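Local coordinates for uncharacterized protein (Methanosaeta thermophila PT, PDB 5HT7) that binds transition-metal ions such as iron(II) as a trimeric betagamma-crystallin domain, its biological role being otherwise unestablished, at residues Lys15-Phe18 against Glu19-Asp23; Ser67-Tyr71 against Gly72-Ile76. All coordinates share one frame; numbering follows the deposited sequence.

Overall arrangement
The two contacts are local turns in one betagamma-crystallin domain, lying on opposite sides of the chain's centre. Contact 1 (Lys15-Asp23) carries the chain from strand 14-16 of one antiparallel sheet to strand 20-21 of the other. Contact 2 (Ser67-Ile76) belongs to a later connection between the sheets, after strand 63-65 and before strand 78-81. Their centres are about 17 Å apart and their nearest atoms about 6 Å, without touching. The iron lies at contact 1, where His16 joins His14 and their copies in the two other subunits. Contact 2 stands apart from the metal, the Ile68 side chain being about 12 Å from that of His14, and meets no other subunit.

Contact 1: Lys15-Phe18 against Glu19-Asp23; sequences KHIF and ESDAD. With FE2 (Fe (II) ion), chain D.
Lys15 and Asp21 form a buried salt bridge across the turn, NZ lying 3.0 Å from OD2 as a weak hydrogen bond, the side chains at about a right angle. An extended Lys15 chain (chi1 180°) turned at its last torsion (60°) delivers the ammonium, whose stronger salt bridge is with Asp27. A water accepts from Lys15 NZ at 3.1 Å and lies within bonding distance of Asp21 OD2 and the Asp23 carbonyl. Asp21 OD1 accepts from Asp23 N (2.8 Å), an Asx turn, and pairs with Arg11 of the second subunit. Beside the charges Ile17 packs closely, CG2 3.8 Å from Ser20 C and 4.1 Å from Asp21 CB.

The bend itself is looser. A weak Ser20 N to Phe18 O bond (2.7 Å) closes a classic gamma turn on Glu19, whose carboxylate heads toward solvent with a long, weak pairing to Arg81. A second water accepts from Phe18 N and lies within bonding distance of Ser20 O, and Phe18 packs on Leu40 of the second subunit.

His16 NE2 binds iron at 2.3 Å. Asp27, Lys15, Asp21 and Arg11 of the second subunit form a small network whose charges probably offset one another, tying this turn to the trimer interface.

Contact 2: Ser67-Tyr71 against Gly72-Ile76; sequences SIADY and GINVI
Ile68 places CG1 between its backbone N and carbonyl carbon (chi1 56°) and extends CD1 beyond it, whereas at Ile73 a chi1 of -61° places CG1 anti to the carbonyl carbon and leaves CG2 anti to the backbone N. These rotations bring Ile68 CD1 to 4.2 Å from Ile73 CG2. The same CD1 meets Ile76 CD1 at 4.1 Å, those two chains crossing nearly at right angles. Ile73 also sends CD1 to Tyr71 CB, 4.2 Å away, and both Ile73 and Ile76 lean on Leu46 of strand 44-47. Ile68, Ile73 and Ile76 form the buried, apolar side of the loop.

Residues 68-71 make a short 3-10 segment that ends in a Schellman motif: Ile73 N donates to Ile68 O at 3.3 Å, and Gly72 N donates to Ala69 O at 2.8 Å from above the carbonyl plane. Gly72 adopts the positive phi, 78°, that reverses the chain. Within the 3-10 segment Ile68 O also accepts from Tyr71 N (3.0 Å), its two donors arriving from opposite faces of its plane. Ala69 CA adds a CH···O contact to Ile73 O at 3.5 Å.

On the exposed side, the Tyr71 ring meets Phe60 edge-to-face. The Schellman motif thus joins two polar bonds, Ile73 N to Ile68 O and Gly72 N to Ala69 O, to the apolar Ile68-Ile73 contact, and Ile68 is buried together with Ile73 and Ile76 beyond the 3-10 segment.

Contact 1: Lys15-Phe18 against Glu19-Asp23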
loop_
_atom_site.group_PDB
_atom_site.type_symbol
_atom_site.label_atom_id
_atom_site.label_comp_id
_atom_site.label_asym_id
_atom_site.label_seq_id
_atom_site.Cartn_x
_atom_site.Cartn_y
_atom_site.Cartn_z
ATOM N N LYS A 15 -3.423 -0.672 -6.075
ATOM C CA LYS A 15 -3.612 0.764 -6.083
ATOM C C LYS A 15 -4.429 1.177 -4.864
ATOM O O LYS A 15 -5.524 0.672 -4.661
ATOM C CB LYS A 15 -4.323 1.192 -7.375
ATOM C CG LYS A 15 -4.585 2.688 -7.507
ATOM C CD LYS A 15 -5.187 2.991 -8.882
ATOM C CE LYS A 15 -5.806 4.384 -8.892
ATOM N NZ LYS A 15 -4.824 5.446 -8.608
ATOM N N HIS A 16 -3.892 2.098 -4.069
ATOM C CA HIS A 16 -4.586 2.627 -2.900
ATOM C C HIS A 16 -5.456 3.802 -3.259
ATOM O O HIS A 16 -5.000 4.735 -3.941
ATOM C CB HIS A 16 -3.585 3.081 -1.842
ATOM C CG HIS A 16 -2.734 1.967 -1.327
ATOM N ND1 HIS A 16 -3.145 1.135 -0.315
ATOM C CD2 HIS A 16 -1.511 1.530 -1.708
ATOM C CE1 HIS A 16 -2.202 0.240 -0.073
ATOM N NE2 HIS A 16 -1.201 0.458 -0.908
ATOM N N ILE A 17 -6.688 3.778 -2.768
ATOM C CA ILE A 17 -7.629 4.866 -3.014
ATOM C C ILE A 17 -7.954 5.558 -1.700
ATOM O O ILE A 17 -8.439 4.920 -0.767
ATOM C CB ILE A 17 -8.942 4.369 -3.636
ATOM C CG1 ILE A 17 -8.662 3.375 -4.768
ATOM C CG2 ILE A 17 -9.753 5.551 -4.133
ATOM C CD1 ILE A 17 -8.048 4.020 -5.975
ATOM N N PHE A 18 -7.676 6.855 -1.625
ATOM C CA PHE A 18 -7.966 7.610 -0.421
ATOM C C PHE A 18 -9.102 8.565 -0.718
ATOM O O PHE A 18 -8.937 9.504 -1.497
ATOM C CB PHE A 18 -6.712 8.338 0.076
ATOM C CG PHE A 18 -5.660 7.401 0.616
ATOM C CD1 PHE A 18 -5.733 6.945 1.921
ATOM C CD2 PHE A 18 -4.631 6.944 -0.192
ATOM C CE1 PHE A 18 -4.785 6.061 2.414
ATOM C CE2 PHE A 18 -3.678 6.063 0.297
ATOM C CZ PHE A 18 -3.753 5.624 1.597
ATOM N N GLU A 19 -10.261 8.261 -0.139
ATOM C CA GLU A 19 -11.482 9.071 -0.272
ATOM C C GLU A 19 -12.127 8.983 -1.649
ATOM O O GLU A 19 -13.317 8.696 -1.756
ATOM C CB GLU A 19 -11.195 10.533 0.067
ATOM C CG GLU A 19 -11.135 10.804 1.557
ATOM C CD GLU A 19 -12.430 10.445 2.243
ATOM O OE1 GLU A 19 -13.493 10.902 1.765
ATOM O OE2 GLU A 19 -12.386 9.704 3.248
ATOM N N SER A 20 -11.354 9.231 -2.704
ATOM C CA SER A 20 -11.895 9.116 -4.053
ATOM C C SER A 20 -10.805 9.086 -5.086
ATOM O O SER A 20 -9.649 9.410 -4.797
ATOM C CB SER A 20 -12.834 10.289 -4.358
ATOM O OG SER A 20 -12.139 11.514 -4.226
ATOM N N ASP A 21 -11.184 8.688 -6.298
ATOM C CA ASP A 21 -10.320 8.832 -7.458
ATOM C C ASP A 21 -11.200 9.157 -8.648
ATOM O O ASP A 21 -11.994 8.318 -9.070
ATOM C CB ASP A 21 -9.507 7.555 -7.711
ATOM C CG ASP A 21 -8.426 7.754 -8.762
ATOM O OD1 ASP A 21 -8.598 8.624 -9.645
ATOM O OD2 ASP A 21 -7.392 7.046 -8.710
ATOM N N ALA A 22 -11.063 10.369 -9.189
ATOM C CA ALA A 22 -11.936 10.807 -10.272
ATOM C C ALA A 22 -11.508 10.247 -11.622
ATOM O O ALA A 22 -12.204 10.424 -12.613
ATOM C CB ALA A 22 -11.988 12.352 -10.336
ATOM N N ASP A 23 -10.363 9.572 -11.668
ATOM C CA ASP A 23 -9.833 9.107 -12.947
ATOM C C ASP A 23 -8.856 7.956 -12.735
ATOM O O ASP A 23 -7.652 8.141 -12.874
ATOM C CB ASP A 23 -9.160 10.276 -13.665
ATOM C CG ASP A 23 -9.064 10.091 -15.172
ATOM O OD1 ASP A 23 -9.572 9.097 -15.720
ATOM O OD2 ASP A 23 -8.474 10.984 -15.812
HETATM FE FE FE2 D . 0.855 -0.481 -1.124
HETATM O O HOH W 1 -5.983 7.298 -10.747
HETATM O O HOH W 2 -7.196 8.510 -4.127
#

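Contact 2: Ser67-Tyr71 against Gly72-Ile76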
loop_
_atom_site.group_PDB
_atom_site.type_symbol
_atom_site.label_atom_id
_atom_site.label_comp_id
_atom_site.label_asym_id
_atom_site.label_seq_id
_atom_site.Cartn_x
_atom_site.Cartn_y
_atom_site.Cartn_z
ATOM N N SER A 67 -13.266 -11.246 -6.456
ATOM C CA SER A 67 -13.572 -11.263 -7.884
ATOM C C SER A 67 -14.694 -10.293 -8.223
ATOM O O SER A 67 -15.863 -10.678 -8.259
ATOM C CB SER A 67 -13.953 -12.678 -8.330
ATOM O OG SER A 67 -14.182 -12.718 -9.729
ATOM N N ILE A 68 -14.357 -9.036 -8.484
ATOM C CA ILE A 68 -15.416 -8.041 -8.605
ATOM C C ILE A 68 -16.177 -8.192 -9.928
ATOM O O ILE A 68 -17.236 -7.603 -10.102
ATOM C CB ILE A 68 -14.876 -6.603 -8.454
ATOM C CG1 ILE A 68 -13.769 -6.306 -9.460
ATOM C CG2 ILE A 68 -14.364 -6.387 -7.037
ATOM C CD1 ILE A 68 -13.219 -4.874 -9.324
ATOM N N ALA A 69 -15.651 -9.000 -10.844
ATOM C CA ALA A 69 -16.399 -9.368 -12.044
ATOM C C ALA A 69 -17.719 -10.057 -11.685
ATOM O O ALA A 69 -18.690 -9.962 -12.431
ATOM C CB ALA A 69 -15.567 -10.261 -12.941
ATOM N N ASP A 70 -17.757 -10.735 -10.541
ATOM C CA ASP A 70 -18.996 -11.348 -10.062
ATOM C C ASP A 70 -20.118 -10.319 -9.893
ATOM O O ASP A 70 -21.294 -10.636 -10.061
ATOM C CB ASP A 70 -18.765 -12.072 -8.737
ATOM C CG ASP A 70 -17.819 -13.242 -8.872
ATOM O OD1 ASP A 70 -17.418 -13.549 -10.016
ATOM O OD2 ASP A 70 -17.485 -13.864 -7.840
ATOM N N TYR A 71 -19.745 -9.090 -9.557
ATOM C CA TYR A 71 -20.708 -8.013 -9.368
ATOM C C TYR A 71 -20.951 -7.262 -10.674
ATOM O O TYR A 71 -21.596 -6.214 -10.690
ATOM C CB TYR A 71 -20.220 -7.042 -8.284
ATOM C CG TYR A 71 -20.009 -7.684 -6.929
ATOM C CD1 TYR A 71 -18.813 -8.317 -6.613
ATOM C CD2 TYR A 71 -21.006 -7.655 -5.965
ATOM C CE1 TYR A 71 -18.621 -8.905 -5.378
ATOM C CE2 TYR A 71 -20.822 -8.240 -4.730
ATOM C CZ TYR A 71 -19.631 -8.862 -4.442
ATOM O OH TYR A 71 -19.448 -9.438 -3.211
ATOM N N GLY A 72 -20.416 -7.796 -11.768
ATOM C CA GLY A 72 -20.581 -7.189 -13.077
ATOM C C GLY A 72 -19.680 -5.994 -13.324
ATOM O O GLY A 72 -19.926 -5.185 -14.224
ATOM N N ILE A 73 -18.626 -5.882 -12.525
ATOM C CA ILE A 73 -17.711 -4.762 -12.643
ATOM C C ILE A 73 -16.443 -5.200 -13.337
ATOM O O ILE A 73 -15.715 -6.064 -12.833
ATOM C CB ILE A 73 -17.377 -4.172 -11.259
ATOM C CG1 ILE A 73 -18.662 -3.671 -10.585
ATOM C CG2 ILE A 73 -16.337 -3.074 -11.390
ATOM C CD1 ILE A 73 -18.509 -3.321 -9.136
ATOM N N ASN A 74 -16.172 -4.622 -14.498
ATOM C CA ASN A 74 -14.967 -4.996 -15.225
ATOM C C ASN A 74 -14.045 -3.797 -15.439
ATOM O O ASN A 74 -12.842 -3.958 -15.649
ATOM C CB ASN A 74 -15.334 -5.653 -16.563
ATOM C CG ASN A 74 -15.772 -7.111 -16.400
ATOM O OD1 ASN A 74 -14.950 -8.007 -16.215
ATOM N ND2 ASN A 74 -17.084 -7.343 -16.445
ATOM N N VAL A 75 -14.608 -2.595 -15.371
ATOM C CA VAL A 75 -13.813 -1.383 -15.482
ATOM C C VAL A 75 -14.248 -0.366 -14.428
ATOM O O VAL A 75 -15.433 -0.236 -14.132
ATOM C CB VAL A 75 -13.917 -0.766 -16.893
ATOM C CG1 VAL A 75 -15.365 -0.488 -17.256
ATOM C CG2 VAL A 75 -13.077 0.503 -16.991
ATOM N N ILE A 76 -13.283 0.331 -13.838
ATOM C CA ILE A 76 -13.594 1.363 -12.855
ATOM C C ILE A 76 -12.998 2.681 -13.319
ATOM O O ILE A 76 -11.783 2.889 -13.259
ATOM C CB ILE A 76 -13.058 0.999 -11.447
ATOM C CG1 ILE A 76 -13.628 -0.353 -10.997
ATOM C CG2 ILE A 76 -13.399 2.095 -10.440
ATOM C CD1 ILE A 76 -13.136 -0.807 -9.620
#